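Local coordinates for protein Non-reducing end alpha-L-arabinofuranosidase BoGH43B (Bacteroides ovatus, PDB 5JOZ) that cleaves terminal non-reducing alpha-L-arabinofuranosyl residues from the side branches of xyloglucan, turning S units into X units during xyloglucan breakdown, at residues A[308-313]-A[500-505]; A[371-376]-A[437-442]; A[126-131]-A[177-182]; A[135-140]-A[149-154]. One frame throughout, in Å; residues are numbered along the deposited sequence.

Contact 1 of 4, residues A[308-313]-A[500-505]; sequences QPVRDD and WFDFRC. With CA (calcium ion), chain C.
Arg311 leaves the short strand 311-312 with CG anti to its backbone N (chi1 -178°) and lays its side chain across strand 500-505. Arg311 CB sits 3.2 Å from Asp502 OD1; CG and CD then run past Trp500 CB, and a bend at chi3 turns the head over the indole. Arg311 NE gives a nearly straight hydrogen bond of 2.8 Å to the syn lone pair of Asp502 OD1, the main bond of a salt bridge whose second arm, NH2 to OD2, is weak. Arg311 CZ lies 3.7 Å from the centroid of the five-membered ring of Trp500, a cation-pi contact over the face, with guanidinium and indole planes 4° apart. NH1 lies over NE1 of Trp500, and NH2 extends over the six-membered ring. An alanine in place of Trp500 would remove this platform and would probably leave the guanidinium less firmly oriented toward Asp502. The backbone of 311-312 pairs antiparallel with the long strand 496-505 of the C-terminal concanavalin A-like domain: Asp312 N donates to Phe501 O and Phe501 N to Asp312 O, while Phe503 N reaches Val310 O at 2.9 Å. Val310 rests CG1 and CG2 on one face of the Arg504 guanidinium. At the far end the carbonyl O of Asp313 binds calcium at 2.4 Å, together with Gly341, Asp499 and water, and Asp313 OD1 accepts a hydrogen bond from one of the metal-bound waters.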
loop_
_atom_site.group_PDB
_atom_site.type_symbol
_atom_site.label_atom_id
_atom_site.label_comp_id
_atom_site.label_asym_id
_atom_site.label_seq_id
_atom_site.Cartn_x
_atom_site.Cartn_y
_atom_site.Cartn_z
ATOM N N GLN A 308 7.428 -14.049 -10.378
ATOM C CA GLN A 308 6.688 -14.822 -9.384
ATOM C C GLN A 308 5.680 -15.665 -10.149
ATOM O O GLN A 308 5.014 -15.146 -11.054
ATOM C CB GLN A 308 5.954 -13.908 -8.396
ATOM N N PRO A 309 5.563 -16.960 -9.803
ATOM C CA PRO A 309 4.618 -17.801 -10.520
ATOM C C PRO A 309 3.163 -17.419 -10.221
ATOM O O PRO A 309 2.864 -16.807 -9.194
ATOM C CB PRO A 309 4.951 -19.212 -10.019
ATOM C CG PRO A 309 5.502 -19.005 -8.655
ATOM C CD PRO A 309 6.166 -17.660 -8.657
ATOM N N VAL A 310 2.282 -17.777 -11.145
ATOM C CA VAL A 310 0.855 -17.489 -11.044
ATOM C C VAL A 310 0.212 -18.208 -9.852
ATOM O O VAL A 310 -0.627 -17.632 -9.165
ATOM C CB VAL A 310 0.118 -17.932 -12.338
ATOM C CG1 VAL A 310 -1.403 -17.835 -12.175
ATOM C CG2 VAL A 310 0.600 -17.105 -13.527
ATOM N N ARG A 311 0.578 -19.472 -9.667
ATOM C CA ARG A 311 0.039 -20.304 -8.607
ATOM C C ARG A 311 0.923 -20.308 -7.366
ATOM O O ARG A 311 2.112 -20.648 -7.448
ATOM C CB ARG A 311 -0.081 -21.740 -9.090
ATOM C CG ARG A 311 -0.679 -22.660 -8.041
ATOM C CD ARG A 311 -1.227 -23.938 -8.648
ATOM N NE ARG A 311 -2.351 -23.681 -9.538
ATOM C CZ ARG A 311 -3.100 -24.625 -10.112
ATOM N NH1 ARG A 311 -2.876 -25.925 -9.888
ATOM N NH2 ARG A 311 -4.105 -24.258 -10.897
ATOM N N ASP A 312 0.333 -19.951 -6.228
ATOM C CA ASP A 312 0.898 -20.268 -4.910
ATOM C C ASP A 312 0.279 -21.596 -4.455
ATOM O O ASP A 312 -0.929 -21.677 -4.167
ATOM C CB ASP A 312 0.610 -19.139 -3.914
ATOM C CG ASP A 312 1.383 -19.279 -2.590
ATOM O OD1 ASP A 312 1.797 -20.392 -2.218
ATOM O OD2 ASP A 312 1.547 -18.245 -1.893
ATOM N N ASP A 313 1.109 -22.633 -4.412
ATOM C CA ASP A 313 0.667 -23.980 -4.033
ATOM C C ASP A 313 0.547 -24.166 -2.511
ATOM O O ASP A 313 0.100 -25.222 -2.063
ATOM C CB ASP A 313 1.644 -25.046 -4.581
ATOM C CG ASP A 313 1.491 -25.299 -6.069
ATOM O OD1 ASP A 313 0.378 -25.660 -6.510
ATOM O OD2 ASP A 313 2.504 -25.180 -6.795
ATOM N N TRP A 500 -4.561 -24.283 -3.433
ATOM C CA TRP A 500 -3.767 -23.311 -4.166
ATOM C C TRP A 500 -4.547 -22.039 -4.436
ATOM O O TRP A 500 -5.747 -21.985 -4.181
ATOM C CB TRP A 500 -3.222 -23.918 -5.464
ATOM C CG TRP A 500 -4.214 -24.671 -6.322
ATOM C CD1 TRP A 500 -4.338 -26.027 -6.424
ATOM C CD2 TRP A 500 -5.182 -24.113 -7.215
ATOM N NE1 TRP A 500 -5.327 -26.348 -7.314
ATOM C CE2 TRP A 500 -5.855 -25.194 -7.826
ATOM C CE3 TRP A 500 -5.533 -22.806 -7.578
ATOM C CZ2 TRP A 500 -6.876 -25.008 -8.771
ATOM C CZ3 TRP A 500 -6.557 -22.618 -8.509
ATOM C CH2 TRP A 500 -7.223 -23.716 -9.085
ATOM N N PHE A 501 -3.832 -21.024 -4.921
ATOM C CA PHE A 501 -4.379 -19.706 -5.239
ATOM C C PHE A 501 -3.608 -19.161 -6.443
ATOM O O PHE A 501 -2.395 -18.949 -6.346
ATOM C CB PHE A 501 -4.221 -18.762 -4.041
ATOM C CG PHE A 501 -4.975 -17.463 -4.171
ATOM C CD1 PHE A 501 -4.512 -16.437 -5.002
ATOM C CD2 PHE A 501 -6.139 -17.245 -3.434
ATOM C CE1 PHE A 501 -5.205 -15.241 -5.107
ATOM C CE2 PHE A 501 -6.835 -16.050 -3.537
ATOM C CZ PHE A 501 -6.374 -15.048 -4.374
ATOM N N ASP A 502 -4.320 -18.976 -7.561
ATOM C CA ASP A 502 -3.795 -18.397 -8.793
ATOM C C ASP A 502 -4.080 -16.913 -8.827
ATOM O O ASP A 502 -5.180 -16.482 -8.515
ATOM C CB ASP A 502 -4.467 -19.004 -10.028
ATOM C CG ASP A 502 -4.007 -20.419 -10.331
ATOM O OD1 ASP A 502 -3.131 -20.988 -9.626
ATOM O OD2 ASP A 502 -4.542 -20.972 -11.308
ATOM N N PHE A 503 -3.094 -16.139 -9.250
ATOM C CA PHE A 503 -3.244 -14.703 -9.396
ATOM C C PHE A 503 -2.557 -14.295 -10.701
ATOM O O PHE A 503 -1.330 -14.340 -10.786
ATOM C CB PHE A 503 -2.605 -14.008 -8.188
ATOM C CG PHE A 503 -3.036 -12.580 -8.011
ATOM C CD1 PHE A 503 -4.318 -12.278 -7.552
ATOM C CD2 PHE A 503 -2.166 -11.533 -8.304
ATOM C CE1 PHE A 503 -4.727 -10.963 -7.386
ATOM C CE2 PHE A 503 -2.570 -10.217 -8.138
ATOM C CZ PHE A 503 -3.855 -9.933 -7.678
ATOM N N ARG A 504 -3.338 -13.931 -11.718
ATOM C CA ARG A 504 -2.784 -13.601 -13.031
ATOM C C ARG A 504 -3.149 -12.184 -13.444
ATOM O O ARG A 504 -4.312 -11.897 -13.687
ATOM C CB ARG A 504 -3.280 -14.600 -14.070
ATOM C CG ARG A 504 -2.442 -14.607 -15.337
ATOM C CD ARG A 504 -3.049 -15.538 -16.365
ATOM N NE ARG A 504 -3.295 -16.868 -15.803
ATOM C CZ ARG A 504 -2.459 -17.909 -15.851
ATOM N NH1 ARG A 504 -1.273 -17.825 -16.464
ATOM N NH2 ARG A 504 -2.827 -19.065 -15.284
ATOM N N CYS A 505 -2.143 -11.313 -13.505
ATOM C CA CYS A 505 -2.298 -9.953 -14.004
ATOM C C CYS A 505 -2.160 -9.913 -15.537
ATOM O O CYS A 505 -1.249 -10.523 -16.124
ATOM C CB CYS A 505 -1.256 -9.037 -13.379
ATOM S SG CYS A 505 -1.288 -8.954 -11.577
HETATM CA CA CA C . -1.192 -27.112 -2.595
HETATM O O HOH W 1 -1.195 -27.029 -4.993
HETATM O O HOH W 2 0.622 -28.718 -2.662
#

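Contact 2 of 4, residues A[371-376]-A[437-442]; sequences TASAKV and ILSITA
Four backbone hydrogen bonds join strands 371-376 and 437-442, in two reciprocal pairs. Ala372 N donates to Ile440 O at 2.8 Å, and Ile440 N returns a bond of 2.7 Å to Ala372 O that is practically straight, at 179°, and lies nearly along the C=O axis. Two residues on, Ala374 N meets Leu438 O and Leu438 N meets Ala374 O, both at 2.9 Å. Every N-H and C=O of these four residues is thus satisfied across the pair. Leu438 O also lies 3.2 Å from Ser373 CA, a CA-H contact. The non-hydrogen-bonded residues between turn their backbone groups outward, Ser373 bonding to Asp502 and Thr371 to Arg504 on one flank, Ile437 to Lys452 on the other.

On the face of Thr371, Ser373, Lys375, Ile437, Ser439 and Thr441, Ser439 OG, anti to its backbone N (chi1 -151°), comes 3.4 Å from Ser373 CB. Thr371 and Thr441 lie alongside each other, OG1 of the first near CG2 of the second, while Thr441 OG1 bonds to Glu450. Lys375 extends its NZ to a salt bridge with Asp499 OD2. Ala372, Ala374, Leu438 and Ile440 occupy the other face, where Val376 CG1 touches Leu438 CD1 at 4.1 Å. Within the antiparallel sheet of the concanavalin A-like domain, strand 370-377 lies between 436-442 and 496-505, strand 446-453 flanks 436-442, and the apolar face packs on strands 389-392 and 397-406 of the second sheet.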
loop_
_atom_site.group_PDB
_atom_site.type_symbol
_atom_site.label_atom_id
_atom_site.label_comp_id
_atom_site.label_asym_id
_atom_site.label_seq_id
_atom_site.Cartn_x
_atom_site.Cartn_y
_atom_site.Cartn_z
ATOM N N THR A 371 -7.306 -12.461 -13.377
ATOM C CA THR A 371 -8.000 -13.657 -12.967
ATOM C C THR A 371 -7.384 -14.096 -11.654
ATOM O O THR A 371 -6.169 -14.185 -11.529
ATOM C CB THR A 371 -7.858 -14.776 -14.012
ATOM O OG1 THR A 371 -8.520 -14.367 -15.210
ATOM C CG2 THR A 371 -8.490 -16.083 -13.511
ATOM N N ALA A 372 -8.242 -14.366 -10.683
ATOM C CA ALA A 372 -7.833 -14.865 -9.381
ATOM C C ALA A 372 -8.719 -16.046 -9.089
ATOM O O ALA A 372 -9.935 -15.928 -9.207
ATOM C CB ALA A 372 -8.041 -13.796 -8.329
ATOM N N SER A 373 -8.130 -17.178 -8.721
ATOM C CA SER A 373 -8.926 -18.345 -8.352
ATOM C C SER A 373 -8.231 -19.184 -7.299
ATOM O O SER A 373 -7.020 -19.126 -7.152
ATOM C CB SER A 373 -9.236 -19.202 -9.577
ATOM O OG SER A 373 -8.044 -19.627 -10.216
ATOM N N ALA A 374 -9.026 -19.980 -6.597
ATOM C CA ALA A 374 -8.546 -20.787 -5.495
ATOM C C ALA A 374 -9.357 -22.061 -5.396
ATOM O O ALA A 374 -10.583 -22.019 -5.437
ATOM C CB ALA A 374 -8.653 -20.003 -4.192
ATOM N N LYS A 375 -8.664 -23.181 -5.243
ATOM C CA LYS A 375 -9.297 -24.458 -4.950
ATOM C C LYS A 375 -9.404 -24.562 -3.426
ATOM O O LYS A 375 -8.390 -24.467 -2.726
ATOM C CB LYS A 375 -8.445 -25.596 -5.516
ATOM C CG LYS A 375 -9.050 -26.995 -5.486
ATOM C CD LYS A 375 -7.941 -28.043 -5.408
ATOM C CE LYS A 375 -8.315 -29.370 -6.039
ATOM N NZ LYS A 375 -7.217 -30.367 -5.847
ATOM N N VAL A 376 -10.622 -24.773 -2.931
ATOM C CA VAL A 376 -10.903 -24.783 -1.504
ATOM C C VAL A 376 -11.762 -25.991 -1.107
ATOM O O VAL A 376 -12.681 -26.399 -1.831
ATOM C CB VAL A 376 -11.560 -23.452 -1.055
ATOM C CG1 VAL A 376 -12.867 -23.198 -1.786
ATOM C CG2 VAL A 376 -11.764 -23.406 0.460
ATOM N N ILE A 437 -13.594 -24.856 -6.887
ATOM C CA ILE A 437 -12.743 -23.814 -7.417
ATOM C C ILE A 437 -13.593 -22.577 -7.467
ATOM O O ILE A 437 -14.596 -22.547 -8.182
ATOM C CB ILE A 437 -12.217 -24.132 -8.826
ATOM C CG1 ILE A 437 -11.339 -25.388 -8.781
ATOM C CG2 ILE A 437 -11.450 -22.924 -9.377
ATOM C CD1 ILE A 437 -10.878 -25.879 -10.140
ATOM N N LEU A 438 -13.195 -21.572 -6.688
ATOM C CA LEU A 438 -13.838 -20.272 -6.679
ATOM C C LEU A 438 -12.981 -19.351 -7.490
ATOM O O LEU A 438 -11.765 -19.377 -7.367
ATOM C CB LEU A 438 -13.949 -19.737 -5.260
ATOM C CG LEU A 438 -14.833 -20.509 -4.295
ATOM C CD1 LEU A 438 -14.785 -19.808 -2.954
ATOM C CD2 LEU A 438 -16.270 -20.626 -4.777
ATOM N N SER A 439 -13.617 -18.510 -8.291
ATOM C CA SER A 439 -12.915 -17.745 -9.309
ATOM C C SER A 439 -13.481 -16.317 -9.399
ATOM O O SER A 439 -14.696 -16.116 -9.349
ATOM C CB SER A 439 -13.020 -18.497 -10.636
ATOM O OG SER A 439 -11.908 -18.249 -11.462
ATOM N N ILE A 440 -12.585 -15.331 -9.466
ATOM C CA ILE A 440 -12.949 -13.930 -9.659
ATOM C C ILE A 440 -12.124 -13.413 -10.812
ATOM O O ILE A 440 -10.902 -13.506 -10.781
ATOM C CB ILE A 440 -12.632 -13.055 -8.435
ATOM C CG1 ILE A 440 -13.380 -13.568 -7.200
ATOM C CG2 ILE A 440 -12.980 -11.591 -8.719
ATOM C CD1 ILE A 440 -12.760 -13.120 -5.904
ATOM N N THR A 441 -12.797 -12.883 -11.827
ATOM C CA THR A 441 -12.136 -12.294 -12.974
ATOM C C THR A 441 -12.499 -10.815 -12.997
ATOM O O THR A 441 -13.580 -10.422 -12.536
ATOM C CB THR A 441 -12.526 -12.990 -14.298
ATOM O OG1 THR A 441 -13.865 -12.648 -14.661
ATOM C CG2 THR A 441 -12.396 -14.497 -14.173
ATOM N N ALA A 442 -11.594 -10.005 -13.528
ATOM C CA ALA A 442 -11.735 -8.557 -13.444
ATOM C C ALA A 442 -11.426 -7.865 -14.753
ATOM O O ALA A 442 -10.542 -8.280 -15.501
ATOM C CB ALA A 442 -10.837 -8.021 -12.346
#

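Contact 3 of 4, residues A[126-131]-A[177-182]; sequences DPSIEF and GPHFYK
Asp126 carries its CG anti to the carbonyl carbon (chi1 -60°), and Ser128 its OG anti to the backbone N (chi1 -172°), so that both side chains reach strand 177-182. Asp126 OD2 accepts a hydrogen bond of 2.8 Å from Gly177 N, which meets the carboxylate from above its plane. Ser128 OG lies in the plane of the His179 ring, at its edge, and shares a 2.8 Å hydrogen bond with ND1. The two strands run nearly parallel, at 6°, yet their axes stay 6.3 Å apart and side chains and water bridge them. They are the innermost strands of successive blades in the five-bladed beta-propeller of family 43. One water joins the carbonyls of Asp126 and Pro178, donating to both; another links Glu130 OE1 to Lys182 N. Glu130 bends at chi2, passing CG 3.2 Å from Phe180 O, and OE2 forms a salt bridge with Arg81. Asp126 is inferred to tune the pKa of Glu176, the probable proton donor, and to orient it; its OD2 lies close to Glu176 OE2, a proximity that would probably raise the acid's pKa. An alanine at Asp126 would lose the acceptor for Gly177 N and would probably disturb the position and ionisation of Glu176.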
loop_
_atom_site.group_PDB
_atom_site.type_symbol
_atom_site.label_atom_id
_atom_site.label_comp_id
_atom_site.label_asym_id
_atom_site.label_seq_id
_atom_site.Cartn_x
_atom_site.Cartn_y
_atom_site.Cartn_z
ATOM N N ASP A 126 3.219 12.422 8.211
ATOM C CA ASP A 126 4.300 12.579 7.243
ATOM C C ASP A 126 5.633 13.025 7.850
ATOM O O ASP A 126 6.269 13.951 7.353
ATOM C CB ASP A 126 3.861 13.554 6.134
ATOM C CG ASP A 126 2.637 13.069 5.373
ATOM O OD1 ASP A 126 2.218 11.913 5.589
ATOM O OD2 ASP A 126 2.109 13.844 4.544
ATOM N N PRO A 127 6.071 12.359 8.928
ATOM C CA PRO A 127 7.387 12.699 9.454
ATOM C C PRO A 127 8.454 12.278 8.462
ATOM O O PRO A 127 8.362 11.195 7.900
ATOM C CB PRO A 127 7.483 11.847 10.724
ATOM C CG PRO A 127 6.621 10.658 10.430
ATOM C CD PRO A 127 5.479 11.205 9.626
ATOM N N SER A 128 9.448 13.126 8.238
ATOM C CA SER A 128 10.557 12.773 7.365
ATOM C C SER A 128 11.860 12.951 8.090
ATOM O O SER A 128 11.956 13.789 8.977
ATOM C CB SER A 128 10.545 13.634 6.112
ATOM O OG SER A 128 11.515 13.175 5.190
ATOM N N ILE A 129 12.863 12.166 7.697
ATOM C CA ILE A 129 14.209 12.303 8.252
ATOM C C ILE A 129 15.220 12.462 7.135
ATOM O O ILE A 129 14.978 12.032 6.017
ATOM C CB ILE A 129 14.617 11.124 9.178
ATOM C CG1 ILE A 129 14.303 9.759 8.551
ATOM C CG2 ILE A 129 13.914 11.226 10.531
ATOM C CD1 ILE A 129 14.944 8.593 9.278
ATOM N N GLU A 130 16.333 13.116 7.451
ATOM C CA GLU A 130 17.466 13.190 6.555
ATOM C C GLU A 130 18.761 13.290 7.358
ATOM O O GLU A 130 18.801 13.943 8.403
ATOM C CB GLU A 130 17.332 14.398 5.631
ATOM C CG GLU A 130 18.373 14.443 4.516
ATOM C CD GLU A 130 18.179 13.368 3.452
ATOM O OE1 GLU A 130 19.173 13.067 2.758
ATOM O OE2 GLU A 130 17.047 12.842 3.293
ATOM N N PHE A 131 19.813 12.666 6.833
ATOM C CA PHE A 131 21.133 12.694 7.435
ATOM C C PHE A 131 22.060 13.649 6.704
ATOM O O PHE A 131 22.461 13.372 5.575
ATOM C CB PHE A 131 21.719 11.296 7.431
ATOM C CG PHE A 131 21.017 10.366 8.366
ATOM C CD1 PHE A 131 21.348 10.345 9.717
ATOM C CD2 PHE A 131 19.997 9.532 7.911
ATOM C CE1 PHE A 131 20.694 9.488 10.593
ATOM C CE2 PHE A 131 19.342 8.672 8.787
ATOM C CZ PHE A 131 19.690 8.651 10.130
ATOM N N GLY A 177 3.696 15.780 3.237
ATOM C CA GLY A 177 4.840 15.098 2.658
ATOM C C GLY A 177 6.149 15.840 2.479
ATOM O O GLY A 177 6.794 15.672 1.437
ATOM N N PRO A 178 6.574 16.633 3.493
ATOM C CA PRO A 178 7.808 17.397 3.321
ATOM C C PRO A 178 9.047 16.531 3.453
ATOM O O PRO A 178 9.118 15.701 4.361
ATOM C CB PRO A 178 7.749 18.410 4.462
ATOM C CG PRO A 178 7.021 17.688 5.536
ATOM C CD PRO A 178 5.967 16.899 4.811
ATOM N N HIS A 179 9.999 16.708 2.543
ATOM C CA HIS A 179 11.318 16.093 2.664
ATOM C C HIS A 179 12.372 17.177 2.652
ATOM O O HIS A 179 12.193 18.215 2.019
ATOM C CB HIS A 179 11.589 15.104 1.533
ATOM C CG HIS A 179 10.640 13.957 1.518
ATOM N ND1 HIS A 179 10.489 13.099 2.588
ATOM C CD2 HIS A 179 9.764 13.543 0.575
ATOM C CE1 HIS A 179 9.576 12.192 2.289
ATOM N NE2 HIS A 179 9.118 12.441 1.075
ATOM N N PHE A 180 13.480 16.878 3.322
ATOM C CA PHE A 180 14.563 17.793 3.546
ATOM C C PHE A 180 15.778 17.280 2.770
ATOM O O PHE A 180 16.161 16.126 2.931
ATOM C CB PHE A 180 14.846 17.830 5.058
ATOM C CG PHE A 180 15.721 18.969 5.493
ATOM C CD1 PHE A 180 15.356 20.277 5.227
ATOM C CD2 PHE A 180 16.903 18.732 6.184
ATOM C CE1 PHE A 180 16.160 21.329 5.627
ATOM C CE2 PHE A 180 17.710 19.778 6.588
ATOM C CZ PHE A 180 17.336 21.082 6.305
ATOM N N TYR A 181 16.364 18.119 1.915
ATOM C CA TYR A 181 17.584 17.752 1.181
ATOM C C TYR A 181 18.619 18.868 1.239
ATOM O O TYR A 181 18.272 20.048 1.210
ATOM C CB TYR A 181 17.286 17.434 -0.288
ATOM C CG TYR A 181 16.134 16.488 -0.521
ATOM C CD1 TYR A 181 16.218 15.155 -0.148
ATOM C CD2 TYR A 181 14.956 16.932 -1.112
ATOM C CE1 TYR A 181 15.160 14.283 -0.359
ATOM C CE2 TYR A 181 13.895 16.076 -1.335
ATOM C CZ TYR A 181 14.000 14.747 -0.958
ATOM O OH TYR A 181 12.944 13.899 -1.190
ATOM N N LYS A 182 19.891 18.488 1.333
ATOM C CA LYS A 182 20.989 19.441 1.227
ATOM C C LYS A 182 21.613 19.148 -0.104
ATOM O O LYS A 182 22.317 18.152 -0.239
ATOM C CB LYS A 182 22.000 19.263 2.364
ATOM C CG LYS A 182 23.311 20.034 2.216
ATOM C CD LYS A 182 23.102 21.532 2.023
ATOM C CE LYS A 182 24.412 22.303 2.094
ATOM N NZ LYS A 182 25.121 22.093 3.390
HETATM O O HOH W 3 7.051 13.763 4.715
HETATM O O HOH W 4 20.286 15.571 1.432
#

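Contact 4 of 4, residues A[135-140]-A[149-154]; sequences KMYFLS and LGVMDP
Strands 135-140 and 149-152 run antiparallel, with the axes of these short segments 144° apart and 4.5 Å from each other at closest approach, and the firm backbone link is the pair Phe138-Gly150: Phe138 N donates to Gly150 O in a nearly straight bond, although from well above the carbonyl plane, and Gly150 N returns a more bent bond to Phe138 O. Met152 N adds a weak bond to Met136 O.

The side chains of Met136, Phe138 and Met152 lie together on one face, with the two thioethers in contact. Met136 is extended, with CG anti to the backbone N, and its CE touches Met152 SD at 3.6 Å, while its own SD lies 3.8 Å from Pro154 CA. Met152 turns at chi3 (-105°), which sends its methyl toward Phe138: CE approaches CD2 to 3.4 Å, and SD stands obliquely to the ring in a Met-aromatic contact. Gly150, opposite Phe138, adds no side chain to this face.

Tyr137, Leu139, Leu149 and Val151 occupy the other face. The Tyr137 ring lies alongside Val151, CE1 4.0 Å from CG2, and crosses Leu149, whose CD1 is 3.8 Å from the ring's CD1. The same Leu149 methyl also touches Leu139 CB at 4.0 Å, wedged between the two neighbours. Beyond the pair, Tyr137 and Leu149 pack on Phe180, and Phe138 meets Phe159 edge-to-face. The arrangement is the central beta hairpin of a four-stranded antiparallel propeller blade in the catalytic domain of family 43, whose Tyr137 and Leu149 face packs against strand 176-183 of the next blade.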
loop_
_atom_site.group_PDB
_atom_site.type_symbol
_atom_site.label_atom_id
_atom_site.label_comp_id
_atom_site.label_asym_id
_atom_site.label_seq_id
_atom_site.Cartn_x
_atom_site.Cartn_y
_atom_site.Cartn_z
ATOM N N LYS A 135 24.208 14.957 11.364
ATOM C CA LYS A 135 22.993 15.183 12.152
ATOM C C LYS A 135 21.822 14.481 11.493
ATOM O O LYS A 135 21.771 14.345 10.263
ATOM C CB LYS A 135 22.654 16.667 12.235
ATOM C CG LYS A 135 23.747 17.532 12.828
ATOM C CD LYS A 135 23.278 18.968 12.989
ATOM C CE LYS A 135 24.339 19.831 13.649
ATOM N NZ LYS A 135 23.706 20.992 14.326
ATOM N N MET A 136 20.872 14.060 12.320
ATOM C CA MET A 136 19.646 13.423 11.863
ATOM C C MET A 136 18.504 14.427 12.003
ATOM O O MET A 136 17.966 14.613 13.104
ATOM C CB MET A 136 19.382 12.167 12.689
ATOM C CG MET A 136 18.086 11.438 12.387
ATOM S SD MET A 136 18.016 9.946 13.391
ATOM C CE MET A 136 16.269 9.560 13.372
ATOM N N TYR A 137 18.145 15.064 10.881
ATOM C CA TYR A 137 17.061 16.052 10.845
ATOM C C TYR A 137 15.693 15.376 10.819
ATOM O O TYR A 137 15.529 14.337 10.193
ATOM C CB TYR A 137 17.196 16.992 9.636
ATOM C CG TYR A 137 18.289 18.007 9.794
ATOM C CD1 TYR A 137 18.027 19.248 10.366
ATOM C CD2 TYR A 137 19.589 17.738 9.368
ATOM C CE1 TYR A 137 19.035 20.183 10.529
ATOM C CE2 TYR A 137 20.601 18.679 9.516
ATOM C CZ TYR A 137 20.314 19.892 10.103
ATOM O OH TYR A 137 21.296 20.830 10.256
ATOM N N PHE A 138 14.729 15.986 11.505
ATOM C CA PHE A 138 13.334 15.535 11.545
ATOM C C PHE A 138 12.546 16.712 11.014
ATOM O O PHE A 138 12.625 17.795 11.578
ATOM C CB PHE A 138 12.900 15.194 12.983
ATOM C CG PHE A 138 11.424 14.853 13.141
ATOM C CD1 PHE A 138 10.451 15.861 13.221
ATOM C CD2 PHE A 138 11.011 13.525 13.266
ATOM C CE1 PHE A 138 9.104 15.551 13.382
ATOM C CE2 PHE A 138 9.658 13.206 13.428
ATOM C CZ PHE A 138 8.701 14.220 13.487
ATOM N N LEU A 139 11.808 16.491 9.927
ATOM C CA LEU A 139 10.945 17.488 9.343
ATOM C C LEU A 139 9.525 16.910 9.331
ATOM O O LEU A 139 9.327 15.752 8.949
ATOM C CB LEU A 139 11.453 17.822 7.944
ATOM C CG LEU A 139 10.673 18.815 7.078
ATOM C CD1 LEU A 139 10.698 20.216 7.662
ATOM C CD2 LEU A 139 11.232 18.826 5.666
ATOM N N SER A 140 8.553 17.694 9.784
ATOM C CA SER A 140 7.156 17.318 9.680
ATOM C C SER A 140 6.284 18.551 9.519
ATOM O O SER A 140 6.705 19.642 9.906
ATOM C CB SER A 140 6.719 16.563 10.926
ATOM O OG SER A 140 6.482 17.460 12.002
ATOM N N LEU A 149 11.165 21.807 11.792
ATOM C CA LEU A 149 12.453 21.132 11.715
ATOM C C LEU A 149 13.031 20.966 13.123
ATOM O O LEU A 149 12.838 21.827 13.981
ATOM C CB LEU A 149 13.421 21.934 10.849
ATOM C CG LEU A 149 14.702 21.210 10.423
ATOM C CD1 LEU A 149 14.422 20.043 9.471
ATOM C CD2 LEU A 149 15.647 22.212 9.776
ATOM N N GLY A 150 13.740 19.860 13.333
ATOM C CA GLY A 150 14.426 19.548 14.591
ATOM C C GLY A 150 15.593 18.602 14.322
ATOM O O GLY A 150 15.784 18.146 13.188
ATOM N N VAL A 151 16.388 18.326 15.353
ATOM C CA VAL A 151 17.520 17.402 15.249
ATOM C C VAL A 151 17.323 16.343 16.311
ATOM O O VAL A 151 16.788 16.619 17.382
ATOM C CB VAL A 151 18.881 18.116 15.403
ATOM C CG1 VAL A 151 20.045 17.154 15.151
ATOM C CG2 VAL A 151 18.958 19.288 14.431
ATOM N N MET A 152 17.756 15.134 15.992
ATOM C CA MET A 152 17.366 13.940 16.708
ATOM C C MET A 152 18.603 13.070 16.918
ATOM O O MET A 152 19.478 13.002 16.050
ATOM C CB MET A 152 16.305 13.215 15.868
ATOM C CG MET A 152 15.397 12.244 16.603
ATOM S SD MET A 152 14.123 11.576 15.504
ATOM C CE MET A 152 12.678 12.485 16.043
ATOM N N ASP A 153 18.684 12.442 18.087
ATOM C CA ASP A 153 19.737 11.475 18.396
ATOM C C ASP A 153 19.332 10.133 17.783
ATOM O O ASP A 153 18.275 9.599 18.138
ATOM C CB ASP A 153 19.905 11.340 19.917
ATOM C CG ASP A 153 20.837 10.202 20.322
ATOM O OD1 ASP A 153 22.021 10.188 19.926
ATOM O OD2 ASP A 153 20.375 9.320 21.059
ATOM N N PRO A 154 20.158 9.583 16.863
ATOM C CA PRO A 154 19.841 8.283 16.237
ATOM C C PRO A 154 19.562 7.126 17.204
ATOM O O PRO A 154 18.697 6.301 16.931
ATOM C CB PRO A 154 21.098 7.974 15.410
ATOM C CG PRO A 154 21.711 9.298 15.124
ATOM C CD PRO A 154 21.391 10.175 16.299
#

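Overall arrangement
The four contacts fall into two pairs at opposite ends of the molecule, about 38 to 48 Å apart between centres. Contacts 3 and 4 belong to the family 43 domain and are largely buried. They share a blade, because strands 128-132 and 135-141 are hydrogen-bonded neighbours, but contact 4 is apolar pairing within that blade whereas contact 3 crosses to the next through polar side chains and water beside the inferred catalytic carboxylates. Contacts 1 and 2 lie in one sheet of the concanavalin A-like domain, joined where strand 496-505 pairs with 370-377. Both are partly buried and set polar side chains on one face and buried apolar ones on the other; contact 1 adds a charged stack near calcium.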